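Local coordinates for protein adenylate isopentenyltransferase (Humulus lupulus, PDB 3A8T) that transfers an isopentenyl group from dimethylallyl diphosphate to ATP, ADP or AMP, a step of cytokinin biosynthesis in the hop plant, at residues Met74-Lys78 against Leu99-Pro105; Gly79-Thr83 against Leu201-Leu207; Leu110-Arg116 against Phe142-Val148; Leu66-Asn70 against Val123-Arg129. One frame throughout, in Å; residues are numbered along the deposited sequence.

Of the segments in these contacts, strand 66-70 comes first, and contact 4 sets it against the end of helix 112-128. The loop this closes holds the whole of contact 1, in which 74-78, in the loop before strand 97-98, meets 99-105 just after it. Contact 2 starts directly after 78, at 79-83, and its partner 201-207 comes much later. It therefore crosses contacts 1 and 4 and encloses contact 3. Contact 3 opens after contact 1 has closed. It crosses contact 4, and both use helix 112-128, at its start and at its end. Together they tie the edge of the parallel sheet, its covering helices and the ATP-side loop.

Contact 1: Met74-Lys78 against Leu99-Pro105. With ATP (adenosine-5'-triphosphate), chain B.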
# COMPACT_ATOMS: atom_id res chain seq x y z
N MET A 74 -0.69 -6.17 3.11
CA MET A 74 -0.26 -5.92 4.48
C MET A 74 -1.38 -5.13 5.19
O MET A 74 -1.66 -5.33 6.38
CB MET A 74 1.06 -5.13 4.51
CG MET A 74 2.31 -5.96 4.17
SD MET A 74 2.46 -7.41 5.33
CE MET A 74 2.03 -8.70 4.24
N GLN A 75 -2.04 -4.25 4.44
CA GLN A 75 -3.09 -3.40 4.97
C GLN A 75 -4.37 -4.10 5.36
O GLN A 75 -5.27 -3.46 5.91
CB GLN A 75 -3.40 -2.28 3.97
CG GLN A 75 -2.28 -1.28 3.86
CD GLN A 75 -2.65 -0.03 3.13
OE1 GLN A 75 -3.78 0.17 2.74
NE2 GLN A 75 -1.69 0.83 2.95
N VAL A 76 -4.44 -5.41 5.08
CA VAL A 76 -5.65 -6.13 5.39
C VAL A 76 -5.65 -6.45 6.87
O VAL A 76 -6.69 -6.69 7.43
CB VAL A 76 -5.81 -7.51 4.57
CG1 VAL A 76 -5.95 -7.24 3.11
CG2 VAL A 76 -4.59 -8.47 4.80
N TYR A 77 -4.48 -6.42 7.50
CA TYR A 77 -4.38 -6.78 8.90
C TYR A 77 -4.59 -5.62 9.80
O TYR A 77 -4.20 -4.52 9.45
CB TYR A 77 -3.00 -7.34 9.20
CG TYR A 77 -2.62 -8.54 8.35
CD1 TYR A 77 -3.25 -9.77 8.54
CD2 TYR A 77 -1.68 -8.43 7.34
CE1 TYR A 77 -2.93 -10.85 7.73
CE2 TYR A 77 -1.35 -9.51 6.53
CZ TYR A 77 -1.98 -10.71 6.73
OH TYR A 77 -1.69 -11.76 5.93
N LYS A 78 -5.21 -5.84 10.97
CA LYS A 78 -5.41 -4.79 11.96
C LYS A 78 -4.01 -4.62 12.54
O LYS A 78 -3.31 -5.60 12.79
CB LYS A 78 -6.34 -5.26 13.09
CG LYS A 78 -7.53 -6.10 12.63
CD LYS A 78 -8.19 -6.81 13.80
CE LYS A 78 -7.13 -7.62 14.58
NZ LYS A 78 -7.38 -7.88 16.07
N LEU A 99 -11.91 -4.69 3.69
CA LEU A 99 -10.67 -5.43 3.66
C LEU A 99 -9.53 -4.53 4.10
O LEU A 99 -8.39 -4.66 3.64
CB LEU A 99 -10.42 -5.99 2.26
CG LEU A 99 -11.25 -7.11 1.63
CD1 LEU A 99 -10.38 -8.28 1.47
CD2 LEU A 99 -12.46 -7.48 2.45
N LEU A 100 -9.83 -3.60 4.99
CA LEU A 100 -8.81 -2.68 5.49
C LEU A 100 -8.69 -2.74 6.98
O LEU A 100 -9.54 -2.23 7.71
CB LEU A 100 -9.09 -1.25 5.03
CG LEU A 100 -8.07 -0.19 5.50
CD1 LEU A 100 -6.66 -0.55 5.10
CD2 LEU A 100 -8.45 1.19 4.91
N GLY A 101 -7.65 -3.41 7.43
CA GLY A 101 -7.36 -3.53 8.85
C GLY A 101 -8.35 -4.31 9.65
O GLY A 101 -8.61 -3.98 10.80
N GLU A 102 -8.91 -5.37 9.07
CA GLU A 102 -9.88 -6.13 9.80
C GLU A 102 -9.50 -7.58 10.01
O GLU A 102 -10.24 -8.31 10.64
CB GLU A 102 -11.24 -6.07 9.11
CG GLU A 102 -11.84 -4.68 8.94
CD GLU A 102 -13.18 -4.72 8.24
OE1 GLU A 102 -14.15 -5.21 8.86
OE2 GLU A 102 -13.27 -4.27 7.07
N VAL A 103 -8.37 -8.02 9.46
CA VAL A 103 -7.93 -9.40 9.64
C VAL A 103 -7.01 -9.45 10.87
O VAL A 103 -6.14 -8.63 11.02
CB VAL A 103 -7.17 -9.90 8.39
CG1 VAL A 103 -6.76 -11.37 8.58
CG2 VAL A 103 -8.05 -9.72 7.14
N ASP A 104 -7.21 -10.41 11.75
CA ASP A 104 -6.39 -10.53 12.95
C ASP A 104 -5.10 -11.21 12.59
O ASP A 104 -5.08 -12.40 12.29
CB ASP A 104 -7.10 -11.33 14.04
CG ASP A 104 -6.34 -11.34 15.36
OD1 ASP A 104 -5.07 -11.32 15.33
OD2 ASP A 104 -7.00 -11.36 16.43
N PRO A 105 -4.00 -10.46 12.60
CA PRO A 105 -2.69 -11.04 12.26
C PRO A 105 -2.40 -12.38 12.99
O PRO A 105 -1.78 -13.30 12.44
CB PRO A 105 -1.72 -9.92 12.64
CG PRO A 105 -2.47 -9.10 13.63
CD PRO A 105 -3.86 -9.08 13.07
PG ATP B . 4.84 -10.99 -3.53
O1G ATP B . 3.82 -12.06 -3.80
O2G ATP B . 5.41 -11.22 -2.02
O3G ATP B . 6.07 -11.11 -4.57
PB ATP B . 2.65 -9.36 -3.90
O1B ATP B . 2.27 -9.27 -5.28
O2B ATP B . 1.97 -10.62 -3.30
O3B ATP B . 4.23 -9.45 -3.73
PA ATP B . 3.04 -6.81 -2.75
O1A ATP B . 3.99 -6.44 -3.79
O2A ATP B . 2.09 -5.52 -2.50
O3A ATP B . 2.03 -8.06 -3.14
O5' ATP B . 3.75 -7.06 -1.31
C5' ATP B . 4.96 -7.77 -1.39
C4' ATP B . 5.74 -7.45 -0.13
O4' ATP B . 5.96 -6.03 -0.08
C3' ATP B . 5.00 -7.77 1.19
O3' ATP B . 5.22 -9.12 1.59
C2' ATP B . 5.59 -6.74 2.16
O2' ATP B . 6.77 -7.22 2.71
C1' ATP B . 5.86 -5.52 1.31
N9 ATP B . 4.75 -4.54 1.44
C8 ATP B . 3.67 -4.39 0.58
N7 ATP B . 2.82 -3.49 1.04
C5 ATP B . 3.30 -3.00 2.22
C6 ATP B . 2.86 -2.03 3.20
N6 ATP B . 1.68 -1.34 3.08
N1 ATP B . 3.65 -1.81 4.28
C2 ATP B . 4.79 -2.46 4.44
N3 ATP B . 5.24 -3.36 3.56
C4 ATP B . 4.56 -3.67 2.47
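V76 O accepts from V103 N at 3.0 Å, a nearly straight bond with the donor in the carbonyl plane. E102 N adds a weak bond to the same oxygen. One residue earlier, Q75 O accepts from G101 N at 2.8 Å. K78 N returns a bond to V103 O at 2.9 Å, so Y77 and V103 form a single beta bridge. This backbone seam is the tight part. M74 to Y77 is a type I turn, which presents the carbonyls of Q75 and V76 to 99-105. The methyl CD1 of L100 lies beside the Q75 side chain, 3.3 Å from Q75 O. CG1 of V103 meets the Y77 ring obliquely, 3.9 Å from Y77 CD1. One face of that ring is covered by V76 CG2, and its hydroxyl is hydrogen-bonded to L110 N.

Toward solvent the end of K78 is held more loosely, although its CG still packs on G101 O. The chain bends at its third torsion (chi3 -54°) and passes CE over D104 CA. Its NZ ends 3.5 Å from D104 OD2, a long salt bridge, while D104 OD1 bonds to A106 N.

On the other flank M74 lays CG against the adenine, 3.6 Å from ATP C4, and Q75 NE2 bonds to T84 O. Backbone bonds are thus likely to be the main tie of the turn beside the nucleotide, with the long K78-D104 pair at the solvent edge.

Contact 2: Gly79-Thr83 against Leu201-Leu207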
# COMPACT_ATOMS: atom_id res chain seq x y z
N GLY A 79 -3.56 -3.40 12.75
CA GLY A 79 -2.23 -3.27 13.31
C GLY A 79 -1.27 -2.49 12.44
O GLY A 79 -1.48 -2.38 11.20
N LEU A 80 -0.21 -1.96 13.08
CA LEU A 80 0.83 -1.17 12.44
C LEU A 80 0.25 -0.23 11.42
O LEU A 80 0.73 -0.19 10.30
CB LEU A 80 1.86 -2.08 11.77
CG LEU A 80 2.51 -3.19 12.62
CD1 LEU A 80 3.41 -4.03 11.72
CD2 LEU A 80 3.30 -2.65 13.79
N ASP A 81 -0.76 0.52 11.81
CA ASP A 81 -1.43 1.46 10.94
C ASP A 81 -0.41 2.41 10.30
O ASP A 81 -0.54 2.73 9.10
CB ASP A 81 -2.50 2.21 11.72
CG ASP A 81 -3.65 1.30 12.22
OD1 ASP A 81 -3.89 0.23 11.64
OD2 ASP A 81 -4.35 1.65 13.18
N ILE A 82 0.61 2.81 11.06
CA ILE A 82 1.65 3.72 10.52
C ILE A 82 2.57 2.99 9.56
O ILE A 82 2.69 3.37 8.41
CB ILE A 82 2.54 4.35 11.64
CG1 ILE A 82 1.71 5.32 12.46
CG2 ILE A 82 3.75 5.16 11.03
CD1 ILE A 82 2.43 5.76 13.77
N THR A 83 3.20 1.93 10.06
CA THR A 83 4.13 1.14 9.30
C THR A 83 3.57 0.66 7.96
O THR A 83 4.29 0.65 6.97
CB THR A 83 4.66 -0.09 10.13
OG1 THR A 83 5.24 0.35 11.38
CG2 THR A 83 5.76 -0.85 9.33
N LEU A 201 6.03 10.38 12.76
CA LEU A 201 4.69 10.11 13.28
C LEU A 201 4.75 9.09 14.42
O LEU A 201 3.79 8.90 15.09
CB LEU A 201 3.84 9.54 12.16
CG LEU A 201 2.46 9.99 11.73
CD1 LEU A 201 2.24 11.52 11.92
CD2 LEU A 201 2.29 9.57 10.25
N GLY A 202 5.85 8.40 14.58
CA GLY A 202 5.93 7.44 15.67
C GLY A 202 6.05 5.99 15.22
O GLY A 202 5.72 5.07 15.99
N MET A 203 6.51 5.76 13.99
CA MET A 203 6.66 4.40 13.53
C MET A 203 7.54 3.50 14.43
O MET A 203 7.22 2.35 14.65
CB MET A 203 7.21 4.38 12.10
CG MET A 203 7.60 3.01 11.59
SD MET A 203 8.58 3.10 10.10
CE MET A 203 7.90 1.87 9.14
N PHE A 204 8.63 4.05 14.94
CA PHE A 204 9.57 3.33 15.78
C PHE A 204 8.95 2.84 17.10
O PHE A 204 9.15 1.71 17.51
CB PHE A 204 10.80 4.22 16.03
CG PHE A 204 11.76 3.68 17.07
CD1 PHE A 204 12.65 2.64 16.76
CD2 PHE A 204 11.72 4.18 18.38
CE1 PHE A 204 13.51 2.08 17.74
CE2 PHE A 204 12.58 3.63 19.42
CZ PHE A 204 13.47 2.59 19.10
N ASP A 205 8.18 3.69 17.76
CA ASP A 205 7.52 3.30 18.98
C ASP A 205 6.47 2.28 18.70
O ASP A 205 6.20 1.45 19.49
CB ASP A 205 6.91 4.53 19.59
CG ASP A 205 7.95 5.57 19.87
OD1 ASP A 205 8.77 5.36 20.79
OD2 ASP A 205 7.99 6.58 19.14
N GLU A 206 5.87 2.35 17.54
CA GLU A 206 4.83 1.41 17.14
C GLU A 206 5.48 0.03 17.01
O GLU A 206 4.97 -0.98 17.49
CB GLU A 206 4.25 1.85 15.79
CG GLU A 206 3.09 1.04 15.29
CD GLU A 206 2.62 1.46 13.89
OE1 GLU A 206 3.35 1.20 12.90
OE2 GLU A 206 1.53 2.07 13.80
N LEU A 207 6.65 0.00 16.37
CA LEU A 207 7.35 -1.24 16.15
C LEU A 207 7.95 -1.75 17.46
O LEU A 207 8.04 -2.96 17.67
CB LEU A 207 8.43 -1.02 15.07
CG LEU A 207 8.02 -0.69 13.62
CD1 LEU A 207 9.18 -0.17 12.91
CD2 LEU A 207 7.49 -1.92 12.84
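E206 holds its CG anti to the backbone N (chi1 -175°) and stays extended at chi2, which carries its carboxylate from the helix to the backbone of 79-83. T83 turns OG1 back beside its own N (chi1 -55°). Its hydroxyl and amide can then reach the same oxygen. E206 OE1 accepts from T83 OG1 at 2.6 Å, nearly along the C-O axis, and from T83 N at 2.9 Å on its syn lone pair. E206 OE2 uses its own syn lone pair for I82 N at 3.0 Å. Three bonds thus hold the carboxylate.

Apolar groups surround this grip. L80 crosses the E206 chain, with CA 3.5 Å from E206 OE1. I82 rests CG2 on M203 CB at 3.7 Å, and its CD1 reaches L201 O. M203 bends its CE onto T83 CG2 at 3.5 Å, while L207 CD2 sits beside T83 OG1. A glutamine here would lose the negative charge and would probably leave one of the three donors without an acceptor.

G202 ends helix 184-201 in a Schellman motif and is also the N-cap of helix 203-210. T83 belongs to the ATP pocket, and L80 O bonds to the hydroxyl of T84, another ATP-binding residue. The chemistry implies that one carboxylate, accepting from two consecutive amides and a hydroxyl, fixes this bend of the nucleotide-side loop against helix 203-210.

Contact 3: Leu110-Arg116 against Phe142-Val148; sequences LTPADFR and FIHALLV
The rings of F115 and F142 lie in an offset stack, with centroids 4.4 Å apart and planes at 12°. F142 CD2 sits over the F115 face near its rim, 3.4 Å from F115 CG. F115 CB lies over the centre of the F142 ring, a CH-pi contact of 3.8 Å to the centroid. F142 CB returns a CH-pi contact to the F115 ring.

R116 carries the polar half. Its CG is anti to the backbone N (chi1 166°) and the chain runs on extended to NE, so the guanidinium lies alongside helix 142-147, near its last turn. NH1 bonds to A145 O at 2.6 Å, nearly in line with that carbonyl. NH1 and NH2 both hold V148 O, at 3.1 Å from NH1. The acceptors A145 O and V148 O lie at the guanidinium edge, close to its plane. A leucine in its place would probably leave these two carbonyls at the helix end without their donors.

Further out, L110 O meets the edge of the F142 ring in its plane, 3.2 Å from F142 CZ. P112 packs its CG on F142 CE1, and its carbonyl O touches A145 CB at 3.4 Å. T111 is the N-cap of helix 112-128. T111 and D114 fit a capping box, though the place of T111 OG1 is doubtful. L99 also packs on F115, and K73, an ATP-binding residue, on F142.

The axes of 112-116 and 142-147 approach to 8.3 Å and cross at -52°. Helix 140-147 begins at the ATP-binding S139, N140 and S141, as befits the nucleotide-binding end of an alpha/beta P-loop fold.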
# COMPACT_ATOMS: atom_id res chain seq x y z
N LEU A 110 -3.42 -14.08 5.29
CA LEU A 110 -4.66 -14.02 4.53
C LEU A 110 -4.17 -14.42 3.18
O LEU A 110 -3.54 -13.62 2.52
CB LEU A 110 -5.22 -12.61 4.40
CG LEU A 110 -6.54 -12.69 3.61
CD1 LEU A 110 -7.57 -13.35 4.55
CD2 LEU A 110 -7.06 -11.34 3.12
N THR A 111 -4.44 -15.64 2.76
CA THR A 111 -3.97 -16.08 1.45
C THR A 111 -4.72 -15.38 0.33
O THR A 111 -5.77 -14.82 0.54
CB THR A 111 -4.21 -17.55 1.25
OG1 THR A 111 -5.64 -17.76 1.08
CG2 THR A 111 -3.62 -18.39 2.44
N PRO A 112 -4.16 -15.42 -0.88
CA PRO A 112 -4.76 -14.81 -2.07
C PRO A 112 -6.12 -15.44 -2.38
O PRO A 112 -7.01 -14.80 -2.96
CB PRO A 112 -3.73 -15.11 -3.14
CG PRO A 112 -2.46 -15.14 -2.34
CD PRO A 112 -2.81 -15.92 -1.17
N ALA A 113 -6.27 -16.69 -1.97
CA ALA A 113 -7.55 -17.38 -2.17
C ALA A 113 -8.57 -16.87 -1.14
O ALA A 113 -9.73 -16.72 -1.45
CB ALA A 113 -7.36 -18.86 -2.04
N ASP A 114 -8.11 -16.60 0.09
CA ASP A 114 -8.95 -16.05 1.14
C ASP A 114 -9.44 -14.70 0.64
O ASP A 114 -10.63 -14.34 0.79
CB ASP A 114 -8.16 -15.82 2.43
CG ASP A 114 -7.57 -17.11 3.01
OD1 ASP A 114 -8.26 -18.13 2.88
OD2 ASP A 114 -6.45 -17.09 3.62
N PHE A 115 -8.51 -13.94 0.06
CA PHE A 115 -8.82 -12.62 -0.45
C PHE A 115 -9.88 -12.61 -1.56
O PHE A 115 -10.80 -11.80 -1.55
CB PHE A 115 -7.55 -11.96 -0.98
CG PHE A 115 -7.78 -10.55 -1.46
CD1 PHE A 115 -8.08 -9.54 -0.54
CD2 PHE A 115 -7.79 -10.26 -2.81
CE1 PHE A 115 -8.40 -8.27 -0.97
CE2 PHE A 115 -8.10 -9.02 -3.26
CZ PHE A 115 -8.41 -8.00 -2.35
N ARG A 116 -9.70 -13.49 -2.54
CA ARG A 116 -10.64 -13.63 -3.65
C ARG A 116 -12.05 -13.83 -3.09
O ARG A 116 -13.01 -13.20 -3.53
CB ARG A 116 -10.24 -14.82 -4.53
CG ARG A 116 -11.28 -15.29 -5.52
CD ARG A 116 -10.77 -16.47 -6.35
NE ARG A 116 -11.71 -16.79 -7.43
CZ ARG A 116 -11.78 -16.16 -8.62
NH1 ARG A 116 -10.94 -15.17 -8.94
NH2 ARG A 116 -12.73 -16.51 -9.47
N PHE A 142 -2.94 -10.18 -5.10
CA PHE A 142 -4.31 -10.09 -4.62
C PHE A 142 -5.20 -9.58 -5.73
O PHE A 142 -6.31 -10.07 -5.90
CB PHE A 142 -4.44 -9.18 -3.39
CG PHE A 142 -4.22 -9.90 -2.05
CD1 PHE A 142 -3.61 -11.15 -2.00
CD2 PHE A 142 -4.65 -9.32 -0.85
CE1 PHE A 142 -3.44 -11.82 -0.77
CE2 PHE A 142 -4.47 -10.00 0.36
CZ PHE A 142 -3.87 -11.24 0.39
N ILE A 143 -4.73 -8.61 -6.48
CA ILE A 143 -5.53 -8.09 -7.57
C ILE A 143 -5.83 -9.21 -8.58
O ILE A 143 -6.96 -9.38 -9.02
CB ILE A 143 -4.81 -6.96 -8.29
CG1 ILE A 143 -4.67 -5.73 -7.37
CG2 ILE A 143 -5.58 -6.58 -9.52
CD1 ILE A 143 -3.54 -4.74 -7.79
N HIS A 144 -4.81 -9.97 -8.96
CA HIS A 144 -4.99 -11.08 -9.91
C HIS A 144 -5.88 -12.21 -9.39
O HIS A 144 -6.80 -12.65 -10.07
CB HIS A 144 -3.60 -11.61 -10.35
CG HIS A 144 -3.60 -13.05 -10.76
ND1 HIS A 144 -3.51 -14.08 -9.84
CD2 HIS A 144 -3.70 -13.64 -11.97
CE1 HIS A 144 -3.57 -15.24 -10.47
NE2 HIS A 144 -3.69 -15.00 -11.76
N ALA A 145 -5.63 -12.67 -8.17
CA ALA A 145 -6.45 -13.72 -7.60
C ALA A 145 -7.92 -13.34 -7.67
O ALA A 145 -8.76 -14.15 -8.07
CB ALA A 145 -6.06 -13.98 -6.16
N LEU A 146 -8.22 -12.10 -7.29
CA LEU A 146 -9.59 -11.63 -7.28
C LEU A 146 -10.23 -11.48 -8.64
O LEU A 146 -11.37 -11.89 -8.81
CB LEU A 146 -9.70 -10.29 -6.55
CG LEU A 146 -11.07 -9.61 -6.70
CD1 LEU A 146 -12.12 -10.37 -5.87
CD2 LEU A 146 -10.99 -8.20 -6.22
N LEU A 147 -9.51 -10.92 -9.60
CA LEU A 147 -10.05 -10.63 -10.93
C LEU A 147 -10.20 -11.75 -11.95
O LEU A 147 -11.10 -11.67 -12.78
CB LEU A 147 -9.27 -9.47 -11.56
CG LEU A 147 -9.29 -8.10 -10.86
CD1 LEU A 147 -8.66 -7.06 -11.76
CD2 LEU A 147 -10.69 -7.70 -10.52
N VAL A 148 -9.35 -12.78 -11.93
CA VAL A 148 -9.51 -13.84 -12.94
C VAL A 148 -10.82 -14.67 -12.89
O VAL A 148 -11.56 -14.70 -11.90
CB VAL A 148 -8.30 -14.87 -12.96
CG1 VAL A 148 -7.00 -14.18 -13.40
CG2 VAL A 148 -8.16 -15.55 -11.64

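Contact 4: Leu66-Asn70 against Val123-Arg129; sequences LEVIN and VSEITGR
Strand 66-70 and helix segment 123-128 run almost antiparallel, at 172° between their directions. Their axes come within 9.1 Å. E67 and I69, alternate residues of the strand, point their side chains at the helix. V123 and I126, one turn apart, answer them, and R129 follows where the chain leaves the helix.

I69 makes the apolar end. Its CD1 touches V123 CG2 at 3.5 Å, the two side chains crossing near a right angle. The same methyl meets I126 CD1 at 3.7 Å. I126 then slides past E67 in the opposite direction, its CG1 lying 3.8 Å from E67 OE1.

At the other end R129 grips E67 side-on with two nitrogens. NE gives a bond of 2.9 Å on the syn side of E67 OE2, but tilted out of the carboxylate plane. NH2 gives one of 2.9 Å to E67 OE1 from above that plane. The two flat groups are 24° apart, so the pair is a slightly twisted salt bridge. A bend at the third torsion of R129 (chi3 -78°) turns the guanidinium back over the helix end, where E125 O covers one of its faces. H98 NE2 also bonds to E67 OE1. R129 and H98 thus both bond to this buried carboxylate, which would probably favour its charged form.

Strand 66-70 bonds through its backbone to strands 97-98 and 132-136 on its two sides. Helix 112-128 leads back from strand 97-98 to strand 132-136 across it. This beta-alpha-beta crossover, its helix packed on a parallel sheet, is typical of Rossmann-like P-loop folds.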
# COMPACT_ATOMS: atom_id res chain seq x y z
N LEU A 66 -19.15 5.81 -4.29
CA LEU A 66 -18.36 4.60 -4.36
C LEU A 66 -17.92 4.08 -3.00
O LEU A 66 -18.17 4.69 -1.98
CB LEU A 66 -17.18 4.83 -5.34
CG LEU A 66 -16.03 5.75 -4.94
CD1 LEU A 66 -15.10 5.00 -4.03
CD2 LEU A 66 -15.28 6.26 -6.17
N GLU A 67 -17.30 2.91 -2.99
CA GLU A 67 -16.83 2.31 -1.74
C GLU A 67 -15.53 1.63 -2.16
O GLU A 67 -15.37 1.15 -3.30
CB GLU A 67 -17.83 1.25 -1.17
CG GLU A 67 -19.32 1.73 -1.03
CD GLU A 67 -20.18 0.95 0.04
OE1 GLU A 67 -19.64 0.05 0.71
OE2 GLU A 67 -21.42 1.23 0.19
N VAL A 68 -14.60 1.59 -1.22
CA VAL A 68 -13.29 1.04 -1.46
C VAL A 68 -13.02 -0.33 -0.88
O VAL A 68 -13.41 -0.63 0.24
CB VAL A 68 -12.19 2.05 -0.94
CG1 VAL A 68 -10.85 1.37 -0.87
CG2 VAL A 68 -12.09 3.26 -1.87
N ILE A 69 -12.35 -1.14 -1.67
CA ILE A 69 -11.91 -2.47 -1.26
C ILE A 69 -10.39 -2.35 -1.32
O ILE A 69 -9.84 -1.98 -2.34
CB ILE A 69 -12.33 -3.57 -2.24
CG1 ILE A 69 -13.86 -3.59 -2.36
CG2 ILE A 69 -11.76 -4.89 -1.78
CD1 ILE A 69 -14.46 -4.54 -3.40
N ASN A 70 -9.74 -2.60 -0.20
CA ASN A 70 -8.29 -2.54 -0.11
C ASN A 70 -7.70 -3.81 -0.71
O ASN A 70 -8.15 -4.90 -0.38
CB ASN A 70 -7.85 -2.49 1.33
CG ASN A 70 -6.39 -2.78 1.49
OD1 ASN A 70 -6.00 -3.73 2.13
ND2 ASN A 70 -5.58 -1.97 0.89
N VAL A 123 -17.34 -6.98 -3.51
CA VAL A 123 -17.65 -6.36 -4.81
C VAL A 123 -19.16 -6.48 -5.04
O VAL A 123 -19.84 -5.56 -5.42
CB VAL A 123 -16.93 -7.06 -5.95
CG1 VAL A 123 -17.48 -6.66 -7.24
CG2 VAL A 123 -15.48 -6.73 -5.90
N SER A 124 -19.65 -7.66 -4.73
CA SER A 124 -21.03 -8.00 -4.92
C SER A 124 -21.98 -7.17 -4.03
O SER A 124 -23.04 -6.72 -4.43
CB SER A 124 -21.13 -9.49 -4.66
OG SER A 124 -22.32 -9.98 -5.19
N GLU A 125 -21.55 -6.94 -2.82
CA GLU A 125 -22.33 -6.17 -1.88
C GLU A 125 -22.44 -4.70 -2.21
O GLU A 125 -23.51 -4.12 -2.04
CB GLU A 125 -21.73 -6.36 -0.49
CG GLU A 125 -22.10 -7.72 0.09
CD GLU A 125 -21.05 -8.27 1.02
OE1 GLU A 125 -21.17 -9.47 1.36
OE2 GLU A 125 -20.11 -7.53 1.40
N ILE A 126 -21.34 -4.10 -2.67
CA ILE A 126 -21.27 -2.70 -3.01
C ILE A 126 -22.17 -2.37 -4.18
O ILE A 126 -22.86 -1.38 -4.18
CB ILE A 126 -19.78 -2.27 -3.35
CG1 ILE A 126 -18.90 -2.41 -2.11
CG2 ILE A 126 -19.74 -0.88 -3.90
CD1 ILE A 126 -17.47 -2.60 -2.43
N THR A 127 -22.07 -3.20 -5.20
CA THR A 127 -22.87 -3.05 -6.40
C THR A 127 -24.31 -3.16 -5.95
O THR A 127 -25.18 -2.47 -6.45
CB THR A 127 -22.58 -4.20 -7.39
OG1 THR A 127 -21.17 -4.25 -7.68
CG2 THR A 127 -23.33 -3.98 -8.70
N GLY A 128 -24.55 -4.04 -4.98
CA GLY A 128 -25.90 -4.19 -4.46
C GLY A 128 -26.42 -2.84 -3.99
O GLY A 128 -27.55 -2.46 -4.28
N ARG A 129 -25.61 -2.10 -3.24
CA ARG A 129 -26.06 -0.80 -2.75
C ARG A 129 -25.97 0.29 -3.82
O ARG A 129 -26.08 1.47 -3.52
CB ARG A 129 -25.24 -0.39 -1.54
CG ARG A 129 -25.37 -1.34 -0.38
CD ARG A 129 -24.55 -0.85 0.83
NE ARG A 129 -23.12 -1.12 0.69
CZ ARG A 129 -22.51 -2.26 1.01
NH1 ARG A 129 -23.18 -3.28 1.51
NH2 ARG A 129 -21.19 -2.37 0.84